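Local atomic coordinates of MATE family efflux transporter (Vibrio cholerae, PDB entry 6IDP), a protein that probably exports drugs and other toxic compounds across the bacterial inner membrane as an H+-dependent MATE-family multidrug transporter. Residues A[352-366]-A[411-425]. Numbering follows the deposited sequence.
With OLC ((2R)-2,3-dihydroxypropyl (9Z)-octadec-9-enoate), chain T; OLC ((2R)-2,3-dihydroxypropyl (9Z)-octadec-9-enoate), chain G; OLC ((2R)-2,3-dihydroxypropyl (9Z)-octadec-9-enoate), chain L; OLC ((2R)-2,3-dihydroxypropyl (9Z)-octadec-9-enoate), chain D.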
loop_
_atom_site.group_PDB
_atom_site.type_symbol
_atom_site.label_atom_id
_atom_site.label_comp_id
_atom_site.label_asym_id
_atom_site.label_seq_id
_atom_site.Cartn_x
_atom_site.Cartn_y
_atom_site.Cartn_z
ATOM N N HIS A 352 7.157 -15.650 17.444
ATOM C CA HIS A 352 6.372 -14.643 16.744
ATOM C C HIS A 352 5.209 -15.283 15.994
ATOM O O HIS A 352 4.093 -14.768 15.999
ATOM C CB HIS A 352 7.257 -13.855 15.775
ATOM C CG HIS A 352 6.497 -12.920 14.885
ATOM N ND1 HIS A 352 6.330 -11.586 15.180
ATOM C CD2 HIS A 352 5.863 -13.132 13.706
ATOM C CE1 HIS A 352 5.621 -11.013 14.219
ATOM N NE2 HIS A 352 5.327 -11.926 13.317
ATOM N N LEU A 353 5.480 -16.423 15.368
ATOM C CA LEU A 353 4.516 -17.079 14.493
ATOM C C LEU A 353 3.346 -17.735 15.229
ATOM O O LEU A 353 2.351 -18.098 14.601
ATOM C CB LEU A 353 5.227 -18.127 13.633
ATOM C CG LEU A 353 6.223 -17.576 12.615
ATOM C CD1 LEU A 353 6.810 -18.702 11.777
ATOM C CD2 LEU A 353 5.552 -16.531 11.731
ATOM N N VAL A 354 3.462 -17.896 16.546
ATOM C CA VAL A 354 2.383 -18.503 17.325
ATOM C C VAL A 354 1.614 -17.466 18.135
ATOM O O VAL A 354 0.563 -17.767 18.698
ATOM C CB VAL A 354 2.904 -19.592 18.298
ATOM C CG1 VAL A 354 3.596 -20.708 17.541
ATOM C CG2 VAL A 354 3.830 -18.989 19.341
ATOM N N ILE A 355 2.138 -16.248 18.192
ATOM C CA ILE A 355 1.518 -15.199 18.992
ATOM C C ILE A 355 0.803 -14.155 18.137
ATOM O O ILE A 355 -0.372 -13.865 18.357
ATOM C CB ILE A 355 2.560 -14.485 19.880
ATOM C CG1 ILE A 355 3.115 -15.449 20.928
ATOM C CG2 ILE A 355 1.947 -13.270 20.562
ATOM C CD1 ILE A 355 4.140 -14.822 21.859
ATOM N N VAL A 356 1.514 -13.599 17.161
ATOM C CA VAL A 356 1.001 -12.470 16.383
ATOM C C VAL A 356 -0.063 -12.792 15.307
ATOM O O VAL A 356 -1.037 -12.048 15.188
ATOM C CB VAL A 356 2.171 -11.717 15.706
ATOM C CG1 VAL A 356 1.663 -10.514 14.932
ATOM C CG2 VAL A 356 3.183 -11.276 16.752
ATOM N N PRO A 357 0.110 -13.882 14.523
ATOM C CA PRO A 357 -0.827 -14.113 13.409
ATOM C C PRO A 357 -2.313 -14.151 13.775
ATOM O O PRO A 357 -3.146 -13.789 12.942
ATOM C CB PRO A 357 -0.390 -15.478 12.872
ATOM C CG PRO A 357 1.055 -15.539 13.172
ATOM C CD PRO A 357 1.200 -14.878 14.513
ATOM N N ILE A 358 -2.642 -14.576 14.989
ATOM C CA ILE A 358 -4.038 -14.673 15.399
ATOM C C ILE A 358 -4.669 -13.282 15.530
ATOM O O ILE A 358 -5.888 -13.141 15.584
ATOM C CB ILE A 358 -4.174 -15.450 16.735
ATOM C CG1 ILE A 358 -5.639 -15.792 17.033
ATOM C CG2 ILE A 358 -3.549 -14.671 17.875
ATOM C CD1 ILE A 358 -6.321 -16.580 15.937
ATOM N N SER A 359 -3.831 -12.253 15.552
ATOM C CA SER A 359 -4.309 -10.881 15.683
ATOM C C SER A 359 -4.448 -10.187 14.331
ATOM O O SER A 359 -4.914 -9.051 14.262
ATOM C CB SER A 359 -3.367 -10.068 16.576
ATOM O OG SER A 359 -2.168 -9.755 15.887
ATOM N N LEU A 360 -4.043 -10.866 13.261
ATOM C CA LEU A 360 -4.013 -10.244 11.938
ATOM C C LEU A 360 -5.416 -10.082 11.341
ATOM O O LEU A 360 -5.619 -9.284 10.426
ATOM C CB LEU A 360 -3.117 -11.046 10.987
ATOM C CG LEU A 360 -1.629 -11.091 11.367
ATOM C CD1 LEU A 360 -0.791 -11.767 10.285
ATOM C CD2 LEU A 360 -1.087 -9.697 11.681
ATOM N N GLY A 361 -6.379 -10.832 11.862
ATOM C CA GLY A 361 -7.764 -10.657 11.467
ATOM C C GLY A 361 -8.264 -9.304 11.929
ATOM O O GLY A 361 -8.894 -8.564 11.168
ATOM N N ALA A 362 -7.968 -8.978 13.184
ATOM C CA ALA A 362 -8.351 -7.698 13.763
ATOM C C ALA A 362 -7.604 -6.540 13.099
ATOM O O ALA A 362 -8.166 -5.464 12.908
ATOM C CB ALA A 362 -8.099 -7.706 15.261
ATOM N N LEU A 363 -6.337 -6.759 12.756
ATOM C CA LEU A 363 -5.558 -5.736 12.069
ATOM C C LEU A 363 -6.115 -5.518 10.669
ATOM O O LEU A 363 -6.201 -4.385 10.192
ATOM C CB LEU A 363 -4.078 -6.124 12.004
ATOM C CG LEU A 363 -3.129 -5.143 11.309
ATOM C CD1 LEU A 363 -3.222 -3.756 11.928
ATOM C CD2 LEU A 363 -1.691 -5.653 11.361
ATOM N N GLY A 364 -6.490 -6.615 10.017
ATOM C CA GLY A 364 -7.122 -6.555 8.714
ATOM C C GLY A 364 -8.409 -5.747 8.736
ATOM O O GLY A 364 -8.704 -5.023 7.785
ATOM N N ILE A 365 -9.174 -5.872 9.820
ATOM C CA ILE A 365 -10.396 -5.089 9.992
ATOM C C ILE A 365 -10.064 -3.601 10.041
ATOM O O ILE A 365 -10.739 -2.778 9.416
ATOM C CB ILE A 365 -11.157 -5.483 11.274
ATOM C CG1 ILE A 365 -11.731 -6.898 11.148
ATOM C CG2 ILE A 365 -12.272 -4.481 11.568
ATOM C CD1 ILE A 365 -12.751 -7.051 10.027
ATOM N N CYS A 366 -9.011 -3.271 10.781
ATOM C CA CYS A 366 -8.544 -1.896 10.905
ATOM C C CYS A 366 -8.142 -1.330 9.544
ATOM O O CYS A 366 -8.487 -0.194 9.209
ATOM C CB CYS A 366 -7.369 -1.821 11.882
ATOM S SG CYS A 366 -6.851 -0.141 12.286
ATOM N N PHE A 411 5.857 -9.340 21.700
ATOM C CA PHE A 411 4.975 -10.062 20.787
ATOM C C PHE A 411 3.543 -10.068 21.319
ATOM O O PHE A 411 2.591 -9.915 20.556
ATOM C CB PHE A 411 5.464 -11.498 20.570
ATOM C CG PHE A 411 6.770 -11.595 19.829
ATOM C CD1 PHE A 411 7.203 -10.561 19.016
ATOM C CD2 PHE A 411 7.562 -12.727 19.945
ATOM C CE1 PHE A 411 8.406 -10.652 18.333
ATOM C CE2 PHE A 411 8.762 -12.824 19.264
ATOM C CZ PHE A 411 9.185 -11.786 18.459
ATOM N N ILE A 412 3.402 -10.248 22.630
ATOM C CA ILE A 412 2.097 -10.197 23.281
ATOM C C ILE A 412 1.474 -8.812 23.123
ATOM O O ILE A 412 0.265 -8.680 22.903
ATOM C CB ILE A 412 2.195 -10.548 24.783
ATOM C CG1 ILE A 412 2.735 -11.965 24.968
ATOM C CG2 ILE A 412 0.838 -10.418 25.459
ATOM C CD1 ILE A 412 1.838 -13.040 24.395
ATOM N N GLY A 413 2.310 -7.783 23.231
ATOM C CA GLY A 413 1.866 -6.414 23.038
ATOM C C GLY A 413 1.299 -6.188 21.649
ATOM O O GLY A 413 0.266 -5.537 21.495
ATOM N N ALA A 414 1.972 -6.730 20.638
ATOM C CA ALA A 414 1.511 -6.607 19.259
ATOM C C ALA A 414 0.161 -7.290 19.086
ATOM O O ALA A 414 -0.708 -6.802 18.365
ATOM C CB ALA A 414 2.534 -7.197 18.299
ATOM N N LEU A 415 -0.004 -8.424 19.757
ATOM C CA LEU A 415 -1.264 -9.157 19.748
ATOM C C LEU A 415 -2.391 -8.323 20.351
ATOM O O LEU A 415 -3.446 -8.155 19.742
ATOM C CB LEU A 415 -1.115 -10.475 20.510
ATOM C CG LEU A 415 -2.396 -11.186 20.949
ATOM C CD1 LEU A 415 -3.212 -11.625 19.753
ATOM C CD2 LEU A 415 -2.059 -12.375 21.831
ATOM N N VAL A 416 -2.157 -7.805 21.554
ATOM C CA VAL A 416 -3.160 -7.006 22.248
ATOM C C VAL A 416 -3.465 -5.727 21.477
ATOM O O VAL A 416 -4.627 -5.365 21.294
ATOM C CB VAL A 416 -2.705 -6.650 23.674
ATOM C CG1 VAL A 416 -3.698 -5.698 24.332
ATOM C CG2 VAL A 416 -2.542 -7.914 24.504
ATOM N N GLY A 417 -2.413 -5.058 21.015
ATOM C CA GLY A 417 -2.554 -3.817 20.278
ATOM C C GLY A 417 -3.384 -3.964 19.018
ATOM O O GLY A 417 -4.258 -3.140 18.745
ATOM N N ASN A 418 -3.116 -5.016 18.250
ATOM C CA ASN A 418 -3.837 -5.253 17.006
ATOM C C ASN A 418 -5.320 -5.517 17.239
ATOM O O ASN A 418 -6.171 -5.005 16.513
ATOM C CB ASN A 418 -3.218 -6.423 16.241
ATOM C CG ASN A 418 -1.906 -6.054 15.576
ATOM O OD1 ASN A 418 -1.601 -4.877 15.393
ATOM N ND2 ASN A 418 -1.127 -7.063 15.203
ATOM N N ILE A 419 -5.620 -6.317 18.256
ATOM C CA ILE A 419 -6.995 -6.675 18.575
ATOM C C ILE A 419 -7.800 -5.458 19.014
ATOM O O ILE A 419 -8.929 -5.253 18.558
ATOM C CB ILE A 419 -7.043 -7.748 19.672
ATOM C CG1 ILE A 419 -6.605 -9.095 19.096
ATOM C CG2 ILE A 419 -8.444 -7.849 20.276
ATOM C CD1 ILE A 419 -6.625 -10.224 20.099
ATOM N N ILE A 420 -7.211 -4.652 19.892
ATOM C CA ILE A 420 -7.849 -3.429 20.356
ATOM C C ILE A 420 -8.102 -2.473 19.190
ATOM O O ILE A 420 -9.184 -1.901 19.068
ATOM C CB ILE A 420 -6.998 -2.721 21.432
ATOM C CG1 ILE A 420 -6.898 -3.592 22.688
ATOM C CG2 ILE A 420 -7.590 -1.366 21.776
ATOM C CD1 ILE A 420 -6.180 -2.924 23.844
ATOM N N ALA A 421 -7.100 -2.325 18.329
ATOM C CA ALA A 421 -7.179 -1.421 17.186
ATOM C C ALA A 421 -8.299 -1.799 16.219
ATOM O O ALA A 421 -9.004 -0.927 15.706
ATOM C CB ALA A 421 -5.851 -1.391 16.457
ATOM N N GLY A 422 -8.450 -3.095 15.964
ATOM C CA GLY A 422 -9.487 -3.578 15.071
ATOM C C GLY A 422 -10.875 -3.351 15.638
ATOM O O GLY A 422 -11.804 -2.971 14.920
ATOM N N TRP A 423 -11.012 -3.589 16.938
ATOM C CA TRP A 423 -12.269 -3.374 17.634
ATOM C C TRP A 423 -12.618 -1.888 17.640
ATOM O O TRP A 423 -13.769 -1.507 17.421
ATOM C CB TRP A 423 -12.181 -3.933 19.057
ATOM C CG TRP A 423 -13.428 -3.768 19.873
ATOM C CD1 TRP A 423 -13.535 -3.149 21.087
ATOM C CD2 TRP A 423 -14.744 -4.230 19.540
ATOM N NE1 TRP A 423 -14.834 -3.199 21.530
ATOM C CE2 TRP A 423 -15.596 -3.854 20.599
ATOM C CE3 TRP A 423 -15.284 -4.922 18.453
ATOM C CZ2 TRP A 423 -16.959 -4.149 20.599
ATOM C CZ3 TRP A 423 -16.636 -5.212 18.456
ATOM C CH2 TRP A 423 -17.457 -4.826 19.520
ATOM N N ALA A 424 -11.610 -1.052 17.875
ATOM C CA ALA A 424 -11.789 0.395 17.877
ATOM C C ALA A 424 -12.179 0.911 16.496
ATOM O O ALA A 424 -12.993 1.827 16.372
ATOM C CB ALA A 424 -10.521 1.083 18.353
ATOM N N ALA A 425 -11.585 0.326 15.462
ATOM C CA ALA A 425 -11.840 0.743 14.089
ATOM C C ALA A 425 -13.287 0.462 13.696
ATOM O O ALA A 425 -13.943 1.292 13.068
ATOM C CB ALA A 425 -10.884 0.042 13.136
HETATM C C18 OLC T . -11.627 -10.783 18.556
HETATM C C17 OLC T . -11.627 -9.446 19.265
HETATM C C16 OLC T . -13.023 -8.861 19.243
HETATM C C12 OLC T . -14.717 -6.834 22.222
HETATM C C15 OLC T . -13.014 -7.478 19.859
HETATM C C13 OLC T . -13.243 -6.508 22.127
HETATM C C14 OLC T . -12.545 -7.563 21.297
HETATM C C18 OLC G . -11.815 -8.270 15.810
HETATM C C10 OLC G . -19.211 -7.859 10.877
HETATM C C9 OLC G . -20.286 -8.650 10.675
HETATM C C17 OLC G . -12.386 -6.894 16.068
HETATM C C11 OLC G . -18.676 -7.672 12.280
HETATM C C16 OLC G . -13.163 -6.427 14.855
HETATM C C12 OLC G . -17.286 -7.071 12.246
HETATM C C15 OLC G . -14.587 -6.940 14.907
HETATM C C13 OLC G . -16.736 -7.013 13.656
HETATM C C14 OLC G . -15.295 -6.552 13.625
HETATM C C18 OLC L . 1.675 -11.426 30.327
HETATM C C10 OLC L . -0.485 -4.628 28.014
HETATM C C17 OLC L . 3.039 -11.238 29.700
HETATM C C11 OLC L . -0.105 -5.369 26.751
HETATM C C16 OLC L . 2.953 -10.263 28.544
HETATM C C12 OLC L . 1.281 -5.964 26.892
HETATM C C15 OLC L . 2.356 -8.951 29.009
HETATM C C13 OLC L . 1.334 -6.885 28.093
HETATM C C14 OLC L . 2.398 -7.941 27.880
HETATM C C18 OLC D . -4.443 -20.567 17.496
HETATM C C10 OLC D . 0.393 -16.736 24.247
HETATM C C9 OLC D . 0.216 -17.240 25.485
HETATM C C17 OLC D . -3.595 -19.409 17.968
HETATM C C11 OLC D . -0.629 -15.783 23.659
HETATM C C16 OLC D . -3.752 -19.223 19.462
HETATM C C12 OLC D . -1.848 -16.554 23.201
HETATM C C15 OLC D . -2.546 -18.473 19.984
HETATM C C13 OLC D . -1.616 -17.105 21.809
HETATM C C14 OLC D . -2.828 -17.890 21.353
#
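Asn418 ND2 donates to Ser359 OG over 3.0 Å in a nearly straight bond (172° at the hydrogen), with the hydroxyl lying almost in the amide plane. Ser359 OG in turn donates to Val356 O, 2.7 Å away, so the hydroxyl is gripped as both donor and acceptor; chi1 of 74°, which sets OG between backbone N and carbonyl carbon, lets it reach both. Arg389 hydrogen-bonds Asn418 OD1, so both OD1 and ND2 of this buried amide are engaged, which fixes its flip, while the Leu363 side chain crosses it at a slant, both methyls near OD1. Leu415 CD1 fits against Ser359 CB at 3.5 Å and also meets Ile358 CG2.

At the 352 end the rings of His352 and Phe411 form a T-shaped pair, planes at 84° and centroids 5.3 Å apart, the imidazole edge directed at the phenyl face. His352 CB sits over that same ring in a CH-pi contact. Ile355 CD1 lies at the phenyl edge, and its CG2 packs on Phe411 O.

In this all-helical MATE-family fold, 352-366 spans helices 343-355 and 360-375, with regular helical bonding lapsing around 356-358, and 411-425 lies on helix 379-435. Beyond the lapse, the axes of 360-366 and 411-425 approach to 7.3 Å at 38°. With no side chain at Gly422, its CA comes to 3.2 Å from Ala362 O in a CA-H...O contact, and Ala362 CB rests on Ile419 CA. Monoolein chains, one with C12 over the centre of a Trp423 indole face, another against Ala362 CB and Ile365 CG2, are consistent with a lipid-facing margin.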